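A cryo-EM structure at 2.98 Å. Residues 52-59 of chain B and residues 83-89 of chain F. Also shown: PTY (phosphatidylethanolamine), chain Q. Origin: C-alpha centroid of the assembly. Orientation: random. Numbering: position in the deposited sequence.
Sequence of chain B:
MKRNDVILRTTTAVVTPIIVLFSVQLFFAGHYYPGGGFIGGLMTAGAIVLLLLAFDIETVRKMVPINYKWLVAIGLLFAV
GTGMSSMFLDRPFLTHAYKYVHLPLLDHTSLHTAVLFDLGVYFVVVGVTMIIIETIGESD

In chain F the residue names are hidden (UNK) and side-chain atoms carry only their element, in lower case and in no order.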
# COMPACT_ATOMS: atom_id res chain seq x y z
N LEU B 52 -4.08 9.88 -31.70
CA LEU B 52 -4.12 10.60 -32.97
C LEU B 52 -5.52 10.66 -33.55
O LEU B 52 -5.87 11.63 -34.23
CB LEU B 52 -3.19 9.94 -34.00
CG LEU B 52 -1.69 10.07 -33.84
CD1 LEU B 52 -1.00 9.15 -34.82
CD2 LEU B 52 -1.31 11.49 -34.11
N LEU B 53 -6.31 9.62 -33.33
CA LEU B 53 -7.67 9.60 -33.84
C LEU B 53 -8.59 10.50 -33.03
O LEU B 53 -9.53 11.07 -33.59
CB LEU B 53 -8.21 8.17 -33.86
CG LEU B 53 -7.53 7.29 -34.89
CD1 LEU B 53 -7.96 5.86 -34.72
CD2 LEU B 53 -7.86 7.78 -36.27
N ALA B 54 -8.32 10.65 -31.74
CA ALA B 54 -9.14 11.54 -30.93
C ALA B 54 -8.74 13.01 -31.06
O ALA B 54 -9.54 13.88 -30.69
CB ALA B 54 -9.07 11.12 -29.46
N PHE B 55 -7.55 13.32 -31.58
CA PHE B 55 -7.02 14.68 -31.52
C PHE B 55 -6.35 15.03 -32.85
O PHE B 55 -6.55 14.37 -33.87
CB PHE B 55 -6.04 14.84 -30.36
CG PHE B 55 -6.68 14.78 -29.01
CD1 PHE B 55 -7.39 15.87 -28.53
CD2 PHE B 55 -6.57 13.65 -28.22
CE1 PHE B 55 -7.99 15.82 -27.30
CE2 PHE B 55 -7.16 13.60 -26.98
CZ PHE B 55 -7.87 14.69 -26.52
N ASP B 56 -5.56 16.09 -32.82
CA ASP B 56 -4.90 16.66 -33.98
C ASP B 56 -3.57 15.93 -34.22
O ASP B 56 -3.33 14.86 -33.65
CB ASP B 56 -4.76 18.17 -33.77
CG ASP B 56 -4.57 18.95 -35.05
OD1 ASP B 56 -4.52 18.31 -36.13
OD2 ASP B 56 -4.47 20.19 -34.99
N ILE B 57 -2.71 16.48 -35.07
CA ILE B 57 -1.38 15.93 -35.32
C ILE B 57 -0.35 16.77 -34.58
O ILE B 57 0.70 16.26 -34.16
CB ILE B 57 -1.09 15.83 -36.83
CG1 ILE B 57 0.20 15.06 -37.12
CG2 ILE B 57 -1.10 17.20 -37.52
CD1 ILE B 57 0.13 13.61 -36.79
N GLU B 58 -0.63 18.06 -34.37
CA GLU B 58 0.25 18.88 -33.56
C GLU B 58 0.00 18.67 -32.07
O GLU B 58 0.93 18.78 -31.26
CB GLU B 58 0.10 20.36 -33.95
CG GLU B 58 -1.29 20.94 -33.77
CD GLU B 58 -1.50 21.64 -32.43
OE1 GLU B 58 -0.50 22.07 -31.82
OE2 GLU B 58 -2.66 21.75 -31.99
N THR B 59 -1.24 18.34 -31.71
CA THR B 59 -1.59 18.16 -30.31
C THR B 59 -0.97 16.90 -29.75
O THR B 59 -0.54 16.89 -28.59
CB THR B 59 -3.11 18.14 -30.17
OG1 THR B 59 -3.66 19.33 -30.76
CG2 THR B 59 -3.53 18.11 -28.71
N UNK F 83 -10.96 13.41 -43.50
CA UNK F 83 -9.71 12.87 -42.99
C UNK F 83 -9.95 11.94 -41.80
O UNK F 83 -10.96 12.02 -41.09
c UNK F 83 -8.44 14.86 -43.81
c UNK F 83 -8.77 14.02 -42.60
c UNK F 83 -9.42 14.89 -41.54
N UNK F 84 -9.00 11.02 -41.60
CA UNK F 84 -8.94 10.28 -40.34
C UNK F 84 -7.99 10.93 -39.35
O UNK F 84 -8.06 10.63 -38.15
c UNK F 84 -9.46 8.11 -41.45
c UNK F 84 -8.51 8.81 -40.55
c UNK F 84 -7.12 8.73 -41.11
N UNK F 85 -7.08 11.79 -39.82
CA UNK F 85 -6.10 12.48 -38.99
C UNK F 85 -6.05 13.92 -39.47
O UNK F 85 -5.72 14.18 -40.63
c UNK F 85 -3.67 12.73 -38.42
c UNK F 85 -3.47 9.65 -38.73
c UNK F 85 -4.70 11.84 -39.07
c UNK F 85 -4.70 10.45 -38.43
N UNK F 86 -6.38 14.87 -38.59
CA UNK F 86 -6.43 16.26 -39.00
C UNK F 86 -5.02 16.83 -39.12
O UNK F 86 -4.03 16.24 -38.70
o UNK F 86 -10.71 17.41 -36.88
c UNK F 86 -9.48 17.56 -36.96
c UNK F 86 -8.72 16.73 -37.97
o UNK F 86 -8.84 18.35 -36.23
c UNK F 86 -7.25 17.09 -38.01
N UNK F 87 -4.95 18.02 -39.72
CA UNK F 87 -3.71 18.77 -39.83
C UNK F 87 -3.65 19.83 -38.74
O UNK F 87 -4.68 20.28 -38.23
n UNK F 87 -0.75 18.29 -44.42
n UNK F 87 -2.08 20.00 -43.68
n UNK F 87 0.17 20.35 -44.02
c UNK F 87 -3.59 19.44 -41.20
c UNK F 87 -3.45 18.46 -42.35
c UNK F 87 -0.88 19.55 -44.04
c UNK F 87 -3.29 19.20 -43.66
N UNK F 88 -2.43 20.22 -38.38
CA UNK F 88 -2.25 21.17 -37.31
C UNK F 88 -2.68 22.57 -37.70
O UNK F 88 -2.54 22.99 -38.86
N UNK F 89 -3.21 23.31 -36.73
CA UNK F 89 -3.71 24.66 -36.94
C UNK F 89 -2.61 25.67 -37.28
O UNK F 89 -1.42 25.40 -37.09
o UNK F 89 -2.48 24.66 -34.43
n UNK F 89 -4.31 25.26 -33.29
c UNK F 89 -3.67 24.99 -34.41
c UNK F 89 -4.48 25.11 -35.70
C1 PTY Q . -6.28 9.88 -44.57
C2 PTY Q . -3.83 13.98 -46.42
C3 PTY Q . -4.38 12.70 -47.09
O4 PTY Q . -5.61 8.61 -44.46
C5 PTY Q . -7.63 11.25 -46.16
C6 PTY Q . -6.95 9.94 -45.91
O7 PTY Q . -7.96 8.87 -45.95
C8 PTY Q . -7.66 7.76 -46.65
O10 PTY Q . -6.64 7.62 -47.27
C11 PTY Q . -8.76 6.75 -46.57
C12 PTY Q . -8.95 6.12 -45.20
C13 PTY Q . -7.78 5.26 -44.75
C14 PTY Q . -8.19 4.11 -43.85
C15 PTY Q . -8.76 4.53 -42.51
C16 PTY Q . -9.92 3.67 -42.05
C17 PTY Q . -9.61 2.19 -41.87
C18 PTY Q . -8.74 1.88 -40.67
C19 PTY Q . -9.03 0.53 -40.03
C20 PTY Q . -8.94 -0.63 -40.99
C21 PTY Q . -9.23 -1.98 -40.35
C22 PTY Q . -10.65 -2.11 -39.84
C30 PTY Q . -4.60 8.51 -43.59
C31 PTY Q . -3.95 7.16 -43.66
O30 PTY Q . -4.26 9.40 -42.86
C32 PTY Q . -3.49 6.61 -42.32
C33 PTY Q . -4.63 6.00 -41.51
C34 PTY Q . -4.18 5.31 -40.24
C35 PTY Q . -5.31 4.57 -39.55
C36 PTY Q . -4.85 3.57 -38.51
C37 PTY Q . -5.92 2.54 -38.18
C38 PTY Q . -5.54 1.56 -37.10
C39 PTY Q . -4.27 0.78 -37.37
C40 PTY Q . -4.13 -0.45 -36.49
C41 PTY Q . -4.13 -0.16 -35.00
C42 PTY Q . -2.92 0.62 -34.55
C43 PTY Q . -1.63 -0.13 -34.74
C44 PTY Q . -0.41 0.75 -34.61
P1 PTY Q . -6.89 13.20 -47.92
O11 PTY Q . -5.31 13.13 -48.12
O12 PTY Q . -7.14 14.07 -46.70
O13 PTY Q . -7.57 13.64 -49.15
O14 PTY Q . -7.32 11.69 -47.51
N1 PTY Q . -4.86 14.58 -45.58

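Position 83 of chain F carries three side-chain carbons, one bonded to the backbone and bearing the other two. This fork at the first carbon is valine. Val F83 does not reach chain B. It turns to the lipid, with CG1 3.3 Å from O12 of PTY.

Position 84 has the same three-carbon fork. Its first carbon, CB, lies 4.4 Å from CD2 of Leu B53, an apolar contact. The backbone comes nearer: CD2 of Leu B53 is 3.4 Å from O of position 84. The residue is valine. CG2 of Val F84 also lies 3.4 Å from O30 of PTY, so this residue touches both protein and lipid.

Position 85 has four carbons. The chain forks at the first, and one arm is two carbons long, which is the shape of isoleucine. CG2 of Ile F85 is 4.2 Å from CD1 of Ile B57. Both residues are buried.

Position 86 has three carbons in a row, the third carrying two oxygens. This is a carboxylate at the end of a two-methylene chain, so the residue is glutamate. Its CB is 3.5 Å from OD1 of Asp B56. The acid group is no partner for that aspartate: OE1 of Glu F86 sits 4.3 Å from OD1 of Asp B56, like charge near like charge.

Position 87 has three carbons, a nitrogen, then a carbon bearing two more nitrogens. That guanidinium group marks arginine. The CA-to-CB bond of Arg F87 points away from chain B, and NH1 is hydrogen-bonded elsewhere in the structure. Its backbone makes the contact, with CA 3.8 Å from CG2 of Ile B57.

Position 88 has no side-chain atoms and is glycine. CA of Gly F88 is 3.4 Å from OD2 of Asp B56 and 3.7 Å from CG of Glu B58. An ideal CB here would lie 3.1 Å from that CG, which is tight.

Position 89 has two carbons, the second carrying one oxygen and one nitrogen. The short amide is asparagine. OD1 of Asn F89 lies 3.8 Å from CD of Glu B58.

The contact works by packing; no hydrogen bond crosses it. Leu B53 and Ile B57 meet apolar side chains and also rest on the chain F backbone. CG2 of Ile B57 is 3.3 Å from O of Glu F86. Asp B56 OD1 approaches Arg F87 O to 2.9 Å, but both are acceptors. Instead, OD1 of Asp B56 takes a weak hydrogen bond from N of Ile B57, at 2.8 Å.

Chain F (83-89) VVIERGN
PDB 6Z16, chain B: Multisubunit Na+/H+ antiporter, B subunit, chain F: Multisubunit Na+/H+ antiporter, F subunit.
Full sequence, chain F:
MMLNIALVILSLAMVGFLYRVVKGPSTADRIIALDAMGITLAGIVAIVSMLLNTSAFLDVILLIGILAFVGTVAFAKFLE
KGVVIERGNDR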